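Local coordinates for Mlr3007 protein (Mesorhizobium loti, PDB 3QQM), which probably transfers amino groups between branched-chain amino acids and 2-oxoglutarate with the help of pyridoxal 5'-phosphate, as a class-IV aminotransferase, at residues A[21-32]-A[208-216]; A[102-112]-A[124-132]. All coordinates share one frame; numbering follows the deposited sequence. Where two conformers were deposited one is given.

Contact 1 (A[21-32]-A[208-216])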
loop_
_atom_site.group_PDB
_atom_site.type_symbol
_atom_site.label_atom_id
_atom_site.label_comp_id
_atom_site.label_asym_id
_atom_site.label_seq_id
_atom_site.Cartn_x
_atom_site.Cartn_y
_atom_site.Cartn_z
ATOM N N THR A 21 -5.993 4.968 -0.413
ATOM C CA THR A 21 -7.010 3.969 -0.212
ATOM C C THR A 21 -7.107 3.755 1.285
ATOM O O THR A 21 -6.161 3.277 1.926
ATOM C CB THR A 21 -6.665 2.673 -0.953
ATOM O OG1 THR A 21 -6.517 2.966 -2.340
ATOM C CG2 THR A 21 -7.756 1.619 -0.763
HETATM N N MSE A 22 -8.285 4.060 1.819
HETATM C CA MSE A 22 -8.522 4.016 3.238
HETATM C C MSE A 22 -9.774 3.239 3.648
HETATM O O MSE A 22 -10.686 3.009 2.834
HETATM C CB MSE A 22 -8.716 5.462 3.719
HETATM C CG MSE A 22 -7.629 6.440 3.251
HETATM SE SE MSE A 22 -7.968 8.282 3.750
HETATM C CE MSE A 22 -9.611 8.605 2.766
ATOM N N ARG A 23 -9.828 2.894 4.935
ATOM C CA ARG A 23 -10.982 2.230 5.495
ATOM C C ARG A 23 -11.715 3.220 6.361
ATOM O O ARG A 23 -11.163 3.722 7.346
ATOM C CB ARG A 23 -10.588 1.061 6.376
ATOM C CG ARG A 23 -11.781 0.186 6.756
ATOM C CD ARG A 23 -11.535 -0.689 7.986
ATOM N NE ARG A 23 -10.316 -1.482 7.905
ATOM C CZ ARG A 23 -9.855 -2.264 8.886
ATOM N NH1 ARG A 23 -10.535 -2.392 10.035
ATOM N NH2 ARG A 23 -8.705 -2.919 8.721
ATOM N N TRP A 24 -12.936 3.539 5.983
ATOM C CA TRP A 24 -13.779 4.421 6.787
ATOM C C TRP A 24 -14.554 3.548 7.755
ATOM O O TRP A 24 -15.044 2.498 7.374
ATOM C CB TRP A 24 -14.769 5.162 5.926
ATOM C CG TRP A 24 -15.644 6.129 6.666
ATOM C CD1 TRP A 24 -15.392 7.448 6.884
ATOM C CD2 TRP A 24 -16.928 5.873 7.224
ATOM N NE1 TRP A 24 -16.443 8.030 7.518
ATOM C CE2 TRP A 24 -17.398 7.090 7.755
ATOM C CE3 TRP A 24 -17.738 4.748 7.307
ATOM C CZ2 TRP A 24 -18.636 7.209 8.387
ATOM C CZ3 TRP A 24 -18.978 4.870 7.932
ATOM C CH2 TRP A 24 -19.412 6.092 8.453
ATOM N N GLN A 25 -14.676 3.993 8.995
ATOM C CA GLN A 25 -15.402 3.242 9.996
ATOM C C GLN A 25 -16.397 4.161 10.678
ATOM O O GLN A 25 -16.094 5.331 10.900
ATOM C CB GLN A 25 -14.440 2.627 11.026
ATOM C CG GLN A 25 -13.590 1.514 10.447
ATOM C CD GLN A 25 -12.632 0.885 11.455
ATOM O OE1 GLN A 25 -11.881 1.578 12.142
ATOM N NE2 GLN A 25 -12.636 -0.441 11.514
ATOM N N PRO A 26 -17.595 3.635 10.989
ATOM C CA PRO A 26 -18.620 4.399 11.676
ATOM C C PRO A 26 -18.093 5.047 12.952
ATOM O O PRO A 26 -17.423 4.388 13.750
ATOM C CB PRO A 26 -19.690 3.341 12.039
ATOM C CG PRO A 26 -19.500 2.229 11.127
ATOM C CD PRO A 26 -18.051 2.284 10.634
ATOM N N GLY A 27 -18.369 6.337 13.117
ATOM C CA GLY A 27 -17.951 7.074 14.313
ATOM C C GLY A 27 -16.539 7.619 14.297
ATOM O O GLY A 27 -16.334 8.822 14.503
ATOM N N THR A 28 -15.568 6.746 14.036
ATOM C CA THR A 28 -14.155 7.130 14.021
ATOM C C THR A 28 -13.612 7.558 12.644
ATOM O O THR A 28 -12.421 7.872 12.516
ATOM C CB THR A 28 -13.295 5.973 14.555
ATOM O OG1 THR A 28 -13.541 4.799 13.773
ATOM C CG2 THR A 28 -13.651 5.691 16.031
ATOM N N SER A 29 -14.475 7.552 11.626
ATOM C CA SER A 29 -14.107 7.969 10.277
ATOM C C SER A 29 -12.923 7.146 9.684
ATOM O O SER A 29 -12.765 5.972 9.991
ATOM C CB SER A 29 -13.811 9.476 10.296
ATOM O OG SER A 29 -13.580 9.990 8.997
ATOM N N PHE A 30 -12.075 7.769 8.884
ATOM C CA PHE A 30 -10.993 7.028 8.218
ATOM C C PHE A 30 -9.907 6.553 9.147
ATOM O O PHE A 30 -9.358 7.316 9.904
ATOM C CB PHE A 30 -10.356 7.857 7.096
ATOM C CG PHE A 30 -11.333 8.368 6.101
ATOM C CD1 PHE A 30 -11.846 7.543 5.142
ATOM C CD2 PHE A 30 -11.778 9.682 6.161
ATOM C CE1 PHE A 30 -12.763 8.014 4.237
ATOM C CE2 PHE A 30 -12.697 10.164 5.259
ATOM C CZ PHE A 30 -13.174 9.328 4.280
ATOM N N LEU A 31 -9.592 5.276 9.066
ATOM C CA LEU A 31 -8.543 4.724 9.888
ATOM C C LEU A 31 -7.210 5.348 9.403
ATOM O O LEU A 31 -6.983 5.476 8.202
ATOM C CB LEU A 31 -8.545 3.201 9.763
ATOM C CG LEU A 31 -7.892 2.333 10.828
ATOM C CD1 LEU A 31 -8.453 2.643 12.229
ATOM C CD2 LEU A 31 -8.088 0.823 10.494
ATOM N N ARG A 32 -6.396 5.825 10.351
ATOM C CA ARG A 32 -5.097 6.423 10.036
ATOM C C ARG A 32 -5.233 7.624 9.083
ATOM O O ARG A 32 -4.353 7.894 8.276
ATOM C CB ARG A 32 -4.139 5.355 9.455
ATOM C CG ARG A 32 -3.644 4.365 10.483
ATOM C CD ARG A 32 -2.812 3.244 9.842
ATOM N NE ARG A 32 -3.674 2.259 9.208
ATOM C CZ ARG A 32 -4.230 1.246 9.866
ATOM N NH1 ARG A 32 -3.973 1.061 11.167
ATOM N NH2 ARG A 32 -5.024 0.403 9.221
ATOM N N VAL A 208 1.628 -9.551 5.323
ATOM C CA VAL A 208 1.668 -8.478 4.333
ATOM C C VAL A 208 0.565 -7.582 4.837
ATOM O O VAL A 208 -0.347 -8.052 5.513
ATOM C CB VAL A 208 1.460 -8.917 2.873
ATOM C CG1 VAL A 208 2.721 -9.655 2.360
ATOM C CG2 VAL A 208 0.188 -9.754 2.701
ATOM N N GLY A 209 0.650 -6.292 4.594
ATOM C CA GLY A 209 -0.423 -5.419 5.065
ATOM C C GLY A 209 -0.501 -4.073 4.419
ATOM O O GLY A 209 0.416 -3.664 3.687
ATOM N N ASN A 210 -1.644 -3.420 4.629
ATOM C CA ASN A 210 -1.883 -2.079 4.152
ATOM C C ASN A 210 -2.850 -1.393 5.099
ATOM O O ASN A 210 -3.372 -2.015 6.025
ATOM C CB ASN A 210 -2.357 -2.035 2.697
ATOM C CG ASN A 210 -3.635 -2.813 2.451
ATOM O OD1 ASN A 210 -4.514 -2.906 3.299
ATOM N ND2 ASN A 210 -3.760 -3.318 1.251
ATOM N N SER A 211 -3.044 -0.095 4.901
ATOM C CA SER A 211 -3.913 0.668 5.788
ATOM C C SER A 211 -5.359 0.170 5.731
ATOM O O SER A 211 -6.047 0.153 6.726
ATOM C CB SER A 211 -3.875 2.157 5.447
ATOM O OG SER A 211 -4.553 2.886 6.450
ATOM N N LEU A 212 -5.797 -0.216 4.548
ATOM C CA LEU A 212 -7.139 -0.681 4.364
ATOM C C LEU A 212 -7.436 -1.955 5.152
ATOM O O LEU A 212 -8.432 -2.019 5.854
ATOM C CB LEU A 212 -7.421 -0.935 2.885
ATOM C CG LEU A 212 -8.790 -1.535 2.586
ATOM C CD1 LEU A 212 -9.923 -0.609 3.120
ATOM C CD2 LEU A 212 -8.959 -1.877 1.067
ATOM N N ARG A 213 -6.550 -2.939 5.066
ATOM C CA ARG A 213 -6.819 -4.244 5.699
ATOM C C ARG A 213 -6.099 -4.582 6.973
ATOM O O ARG A 213 -6.463 -5.553 7.605
ATOM C CB ARG A 213 -6.525 -5.374 4.700
ATOM C CG ARG A 213 -7.386 -5.324 3.489
ATOM C CD ARG A 213 -7.359 -6.609 2.681
ATOM N NE ARG A 213 -8.257 -6.512 1.517
ATOM C CZ ARG A 213 -9.556 -6.779 1.557
ATOM N NH1 ARG A 213 -10.137 -7.172 2.680
ATOM N NH2 ARG A 213 -10.289 -6.627 0.473
ATOM N N GLY A 214 -5.112 -3.804 7.369
ATOM C CA GLY A 214 -4.327 -4.156 8.549
ATOM C C GLY A 214 -3.382 -5.298 8.154
ATOM O O GLY A 214 -3.156 -5.521 6.948
ATOM N N LEU A 215 -2.799 -6.002 9.143
ATOM C CA LEU A 215 -1.909 -7.139 8.851
ATOM C C LEU A 215 -2.682 -8.367 8.413
ATOM O O LEU A 215 -3.748 -8.704 8.959
ATOM C CB LEU A 215 -1.043 -7.505 10.053
ATOM C CG LEU A 215 0.057 -6.514 10.403
ATOM C CD1 LEU A 215 0.664 -6.851 11.736
ATOM C CD2 LEU A 215 1.126 -6.481 9.282
ATOM N N ILE A 216 -2.131 -9.030 7.410
ATOM C CA ILE A 216 -2.702 -10.214 6.851
ATOM C C ILE A 216 -1.681 -11.343 6.987
ATOM O O ILE A 216 -0.578 -11.257 6.443
ATOM C CB ILE A 216 -3.025 -10.019 5.381
ATOM C CG1 ILE A 216 -3.926 -8.785 5.177
ATOM C CG2 ILE A 216 -3.692 -11.281 4.808
ATOM C CD1 ILE A 216 -4.034 -8.357 3.731
HETATM O O HOH W 1 -4.670 0.768 1.851
HETATM O O HOH W 2 -7.435 3.119 6.575
#
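R32 and R23 each reach across to the turn 211-213 and hold it side-on with two guanidinium nitrogens. R32 spreads its grip over two atoms of S211. R32 NH2 bonds to S211 O at 2.7 Å, in the carbonyl plane and on a lone pair. R32 NE bonds to S211 OG at 3.0 Å, nearly straight at 165°. The bend at chi3 (-78°) turns this edge of the guanidinium toward S211, while NH1 makes a salt bridge with E183. R23 instead puts both nitrogens on one atom. R23 NE meets L212 O at 2.8 Å, close to the line of the carbonyl bond, and R23 NH2 meets the same oxygen at 3.0 Å from above the carbonyl plane. L31 CD2 lies over one face of this guanidinium.

Two waters add to the polar link. One accepts from R23 N, donates to L31 O, and is hydrogen-bonded to S211 OG. The other accepts from L212 N and is also hydrogen-bonded to T21 O.

The apolar part is small. L212 CD1 lies 3.7 Å from R23 CB and at the same distance from M22 O. L212 CD2 reaches T21 CG2 at 4.1 Å. The two branches thus rest along strand 17-25. Within the turn, N210 OD1 accepts from R213 N in an Asx motif.

S211 OG is also hydrogen-bonded to H36 NE2. S211 N bonds to phosphate oxygen OP2 of the pyridoxal-phosphate lysine at position 118. The turn is therefore part of the cofactor site. Strand 17-25 and the residues before helix 33-47 reach it through polar bonds. The arginine donors R32 and R23 hold acceptor oxygens of S211 and L212, while S211 N binds the phosphate, and R32 and H36 are second-shell partners of the phosphate-binding S211.

Contact 2 (A[102-112]-A[124-132]). With EDO (1,2-ethanediol), chain S; EDO (1,2-ethanediol), chain T.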
loop_
_atom_site.group_PDB
_atom_site.type_symbol
_atom_site.label_atom_id
_atom_site.label_comp_id
_atom_site.label_asym_id
_atom_site.label_seq_id
_atom_site.Cartn_x
_atom_site.Cartn_y
_atom_site.Cartn_z
ATOM N N ARG A 102 3.900 -15.284 -3.662
ATOM C CA ARG A 102 4.839 -15.787 -4.657
ATOM C C ARG A 102 5.747 -14.611 -5.072
ATOM O O ARG A 102 5.363 -13.430 -4.936
ATOM C CB ARG A 102 4.135 -16.330 -5.901
ATOM C CG ARG A 102 3.086 -17.388 -5.648
ATOM C CD ARG A 102 3.659 -18.669 -5.197
ATOM N NE ARG A 102 4.344 -19.343 -6.302
ATOM C CZ ARG A 102 3.786 -20.264 -7.096
ATOM N NH1 ARG A 102 2.517 -20.648 -6.931
ATOM N NH2 ARG A 102 4.508 -20.796 -8.062
ATOM N N LEU A 103 6.924 -14.937 -5.602
ATOM C CA LEU A 103 7.885 -13.940 -6.047
ATOM C C LEU A 103 7.766 -13.670 -7.533
ATOM O O LEU A 103 7.824 -14.594 -8.363
ATOM C CB LEU A 103 9.305 -14.416 -5.773
ATOM C CG LEU A 103 10.466 -13.513 -6.202
ATOM C CD1 LEU A 103 10.483 -12.217 -5.407
ATOM C CD2 LEU A 103 11.782 -14.276 -6.027
ATOM N N ALA A 104 7.598 -12.404 -7.872
ATOM C CA ALA A 104 7.524 -12.018 -9.258
ATOM C C ALA A 104 8.923 -11.935 -9.818
ATOM O O ALA A 104 9.868 -11.692 -9.078
ATOM C CB ALA A 104 6.860 -10.633 -9.407
ATOM N N ARG A 105 9.044 -12.153 -11.121
ATOM C CA ARG A 105 10.332 -12.012 -11.808
ATOM C C ARG A 105 10.494 -10.528 -12.088
ATOM O O ARG A 105 11.589 -10.037 -12.253
ATOM C CB ARG A 105 10.425 -12.814 -13.126
ATOM C CG ARG A 105 9.583 -12.273 -14.264
ATOM C CD ARG A 105 9.922 -12.936 -15.599
ATOM N NE ARG A 105 9.627 -14.365 -15.642
ATOM C CZ ARG A 105 8.445 -14.871 -15.997
ATOM N NH1 ARG A 105 7.432 -14.057 -16.305
ATOM N NH2 ARG A 105 8.267 -16.192 -16.017
ATOM N N THR A 106 9.369 -9.816 -12.104
ATOM C CA THR A 106 9.342 -8.371 -12.306
ATOM C C THR A 106 10.132 -7.730 -11.175
ATOM O O THR A 106 9.791 -7.912 -10.027
ATOM C CB THR A 106 7.900 -7.816 -12.175
ATOM O OG1 THR A 106 7.063 -8.438 -13.146
ATOM C CG2 THR A 106 7.867 -6.292 -12.350
ATOM N N ARG A 107 11.176 -6.988 -11.513
ATOM C CA ARG A 107 12.007 -6.316 -10.505
ATOM C C ARG A 107 11.819 -4.792 -10.455
ATOM O O ARG A 107 11.532 -4.162 -11.446
ATOM C CB ARG A 107 13.474 -6.649 -10.739
ATOM C CG ARG A 107 13.769 -8.129 -10.583
ATOM C CD ARG A 107 13.352 -8.615 -9.194
ATOM N NE ARG A 107 13.421 -10.069 -9.049
ATOM C CZ ARG A 107 14.491 -10.709 -8.618
ATOM N NH1 ARG A 107 15.584 -10.024 -8.287
ATOM N NH2 ARG A 107 14.475 -12.030 -8.521
ATOM N N LEU A 108 11.981 -4.239 -9.260
ATOM C CA LEU A 108 11.892 -2.823 -9.024
ATOM C C LEU A 108 13.318 -2.269 -9.061
ATOM O O LEU A 108 14.306 -2.984 -8.796
ATOM C CB LEU A 108 11.271 -2.513 -7.651
ATOM C CG LEU A 108 9.795 -2.900 -7.434
ATOM C CD1 LEU A 108 9.370 -2.676 -6.009
ATOM C CD2 LEU A 108 8.937 -2.134 -8.358
ATOM N N ASP A 109 13.413 -0.989 -9.410
ATOM C CA ASP A 109 14.662 -0.276 -9.470
ATOM C C ASP A 109 14.759 0.620 -8.226
ATOM O O ASP A 109 13.998 1.583 -8.077
ATOM C CB ASP A 109 14.716 0.548 -10.759
ATOM C CG ASP A 109 15.974 1.410 -10.856
ATOM O OD1 ASP A 109 16.738 1.461 -9.866
ATOM O OD2 ASP A 109 16.169 2.075 -11.907
ATOM N N SER A 110 15.724 0.341 -7.362
ATOM C CA SER A 110 15.869 1.098 -6.114
ATOM C C SER A 110 16.088 2.588 -6.311
ATOM O O SER A 110 15.884 3.349 -5.377
ATOM C CB SER A 110 17.012 0.541 -5.260
ATOM O OG SER A 110 18.267 0.854 -5.820
ATOM N N GLN A 111 16.528 2.999 -7.506
ATOM C CA GLN A 111 16.777 4.405 -7.803
ATOM C C GLN A 111 15.524 5.143 -8.324
ATOM O O GLN A 111 15.545 6.365 -8.521
ATOM C CB GLN A 111 17.942 4.536 -8.806
ATOM C CG GLN A 111 19.249 3.870 -8.305
ATOM C CD GLN A 111 19.657 4.377 -6.901
ATOM O OE1 GLN A 111 19.742 5.593 -6.654
ATOM N NE2 GLN A 111 19.877 3.435 -5.973
ATOM N N ASN A 112 14.444 4.410 -8.550
ATOM C CA ASN A 112 13.203 5.009 -9.038
ATOM C C ASN A 112 12.540 5.757 -7.857
ATOM O O ASN A 112 11.969 5.146 -6.989
ATOM C CB ASN A 112 12.313 3.922 -9.624
ATOM C CG ASN A 112 11.014 4.453 -10.137
ATOM O OD1 ASN A 112 10.669 5.622 -9.912
ATOM N ND2 ASN A 112 10.266 3.602 -10.826
ATOM N N LEU A 124 4.670 -1.557 -13.246
ATOM C CA LEU A 124 5.482 -2.625 -12.646
ATOM C C LEU A 124 4.655 -3.579 -11.784
ATOM O O LEU A 124 4.811 -4.801 -11.874
ATOM C CB LEU A 124 6.609 -2.018 -11.823
ATOM C CG LEU A 124 7.708 -1.316 -12.616
ATOM C CD1 LEU A 124 8.461 -0.204 -11.782
ATOM C CD2 LEU A 124 8.670 -2.356 -13.195
ATOM N N TYR A 125 3.770 -3.012 -10.973
ATOM C CA TYR A 125 2.931 -3.805 -10.075
ATOM C C TYR A 125 1.849 -4.558 -10.829
ATOM O O TYR A 125 1.559 -5.702 -10.507
ATOM C CB TYR A 125 2.308 -2.932 -8.996
ATOM C CG TYR A 125 3.296 -2.088 -8.220
ATOM C CD1 TYR A 125 4.196 -2.669 -7.339
ATOM C CD2 TYR A 125 3.272 -0.697 -8.314
ATOM C CE1 TYR A 125 5.082 -1.904 -6.609
ATOM C CE2 TYR A 125 4.145 0.087 -7.570
ATOM C CZ TYR A 125 5.056 -0.522 -6.726
ATOM O OH TYR A 125 5.902 0.251 -5.971
ATOM N N THR A 126 1.219 -3.901 -11.797
ATOM C CA THR A 126 0.228 -4.566 -12.627
ATOM C C THR A 126 0.891 -5.729 -13.378
ATOM O O THR A 126 0.299 -6.785 -13.519
ATOM C CB THR A 126 -0.413 -3.597 -13.649
ATOM O OG1 THR A 126 -1.184 -2.605 -12.960
ATOM C CG2 THR A 126 -1.327 -4.334 -14.651
ATOM N N HIS A 127 2.120 -5.538 -13.844
ATOM C CA HIS A 127 2.812 -6.606 -14.565
ATOM C C HIS A 127 3.138 -7.786 -13.614
ATOM O O HIS A 127 2.952 -8.950 -13.984
ATOM C CB HIS A 127 4.084 -6.090 -15.260
ATOM C CG HIS A 127 4.764 -7.122 -16.090
ATOM N ND1 HIS A 127 5.778 -7.920 -15.599
ATOM C CD2 HIS A 127 4.540 -7.533 -17.363
ATOM C CE1 HIS A 127 6.160 -8.768 -16.538
ATOM N NE2 HIS A 127 5.429 -8.551 -17.621
ATOM N N ALA A 128 3.575 -7.466 -12.394
ATOM C CA ALA A 128 3.911 -8.481 -11.402
ATOM C C ALA A 128 2.674 -9.278 -11.075
ATOM O O ALA A 128 2.709 -10.496 -11.061
ATOM C CB ALA A 128 4.509 -7.852 -10.122
ATOM N N ARG A 129 1.570 -8.577 -10.848
ATOM C CA ARG A 129 0.293 -9.215 -10.538
ATOM C C ARG A 129 -0.166 -10.149 -11.681
ATOM O O ARG A 129 -0.673 -11.240 -11.428
ATOM C CB ARG A 129 -0.746 -8.134 -10.274
ATOM C CG ARG A 129 -2.189 -8.583 -9.896
ATOM C CD ARG A 129 -2.263 -9.440 -8.626
ATOM N NE ARG A 129 -2.044 -10.853 -8.877
ATOM C CZ ARG A 129 -2.270 -11.823 -7.988
ATOM N NH1 ARG A 129 -2.680 -11.543 -6.759
ATOM N NH2 ARG A 129 -2.073 -13.089 -8.333
ATOM N N SER A 130 0.078 -9.759 -12.926
ATOM C CA SER A 130 -0.342 -10.575 -14.054
ATOM C C SER A 130 0.479 -11.878 -14.215
ATOM O O SER A 130 0.094 -12.755 -14.959
ATOM C CB SER A 130 -0.279 -9.764 -15.355
ATOM O OG SER A 130 1.067 -9.618 -15.779
ATOM N N GLU A 131 1.597 -11.997 -13.514
ATOM C CA GLU A 131 2.414 -13.194 -13.599
ATOM C C GLU A 131 1.776 -14.423 -12.960
ATOM O O GLU A 131 2.145 -15.536 -13.304
ATOM C CB GLU A 131 3.760 -12.991 -12.904
ATOM C CG GLU A 131 4.606 -11.891 -13.489
ATOM C CD GLU A 131 5.989 -11.820 -12.856
ATOM O OE1 GLU A 131 6.516 -12.886 -12.469
ATOM O OE2 GLU A 131 6.557 -10.708 -12.776
ATOM N N TYR A 132 0.861 -14.209 -12.011
ATOM C CA TYR A 132 0.222 -15.291 -11.296
ATOM C C TYR A 132 -1.292 -15.165 -11.208
ATOM O O TYR A 132 -1.821 -14.063 -11.088
ATOM C CB TYR A 132 0.750 -15.329 -9.866
ATOM C CG TYR A 132 2.219 -15.616 -9.747
ATOM C CD1 TYR A 132 2.696 -16.881 -9.929
ATOM C CD2 TYR A 132 3.122 -14.625 -9.390
ATOM C CE1 TYR A 132 4.030 -17.164 -9.820
ATOM C CE2 TYR A 132 4.464 -14.907 -9.278
ATOM C CZ TYR A 132 4.902 -16.187 -9.490
ATOM O OH TYR A 132 6.228 -16.498 -9.380
HETATM C C1 EDO S . -3.004 -4.029 -9.097
HETATM O O1 EDO S . -2.261 -5.026 -8.388
HETATM C C2 EDO S . -2.195 -3.493 -10.276
HETATM O O2 EDO S . -2.413 -2.072 -10.468
HETATM C C1 EDO T . -4.504 -7.574 -5.535
HETATM O O1 EDO T . -5.050 -7.996 -6.788
HETATM C C2 EDO T . -3.942 -8.785 -4.790
HETATM O O2 EDO T . -2.565 -8.991 -5.096
#
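E131 receives most of the hydrogen bonds. Its two oxygens face consecutive backbone amides: R105 N reaches E131 OE1 at 3.0 Å, almost straight at 172°, and T106 N reaches E131 OE2 at 3.0 Å. Both oxygens use their syn lone pairs, so the two bonds grip the carboxylate by its edge and fix its rotation. T106 OG1 also donates to OE2, though the modelled separation is doubtfully short. H127, with CG anti to its backbone N (chi1 -176°), donates from ND1 to T106 OG1 at 2.8 Å, within its ring plane. Y132 OH donates to L103 O at 2.7 Å from above the carbonyl plane.

One CH-pi contact is present. R102 CB sits over the Y132 ring, 3.8 Å from the centroid. The R102 guanidinium has Y132 CE1 over one face, their planes 44° apart.

The apolar contacts follow the helix. A104 CB meets A128 CB at 3.7 Å. L108 CD2 touches L124 CD1 at 4.0 Å and also approaches Y125 CE1.

The contact joins the end of strand 99-103 and the following loop to helix 123-130. Strand 139-143 lies beside both: V140 touches A104, and L142 touches L108 and A128.

Overall arrangement
The two contacts lie on opposite sides of the chain's centre, about 25 Å apart between centres, and do not touch. They share the mixed sheet: strand 214-220 of contact 1 neighbours strand 99-103 of contact 2. Contact 1 links this sheet to the antiparallel sheet of strand 17-25, and none of its touching residues is exposed. Contact 2 joins nearby parts of the chain and is more open, with three exposed residues. Their chemistry differs accordingly. Arginines and waters hold backbone and hydroxyl oxygens in contact 1, beside the cofactor phosphate. In contact 2 a glutamate accepts from backbone amides, and more apolar packing beds a helix on the sheet.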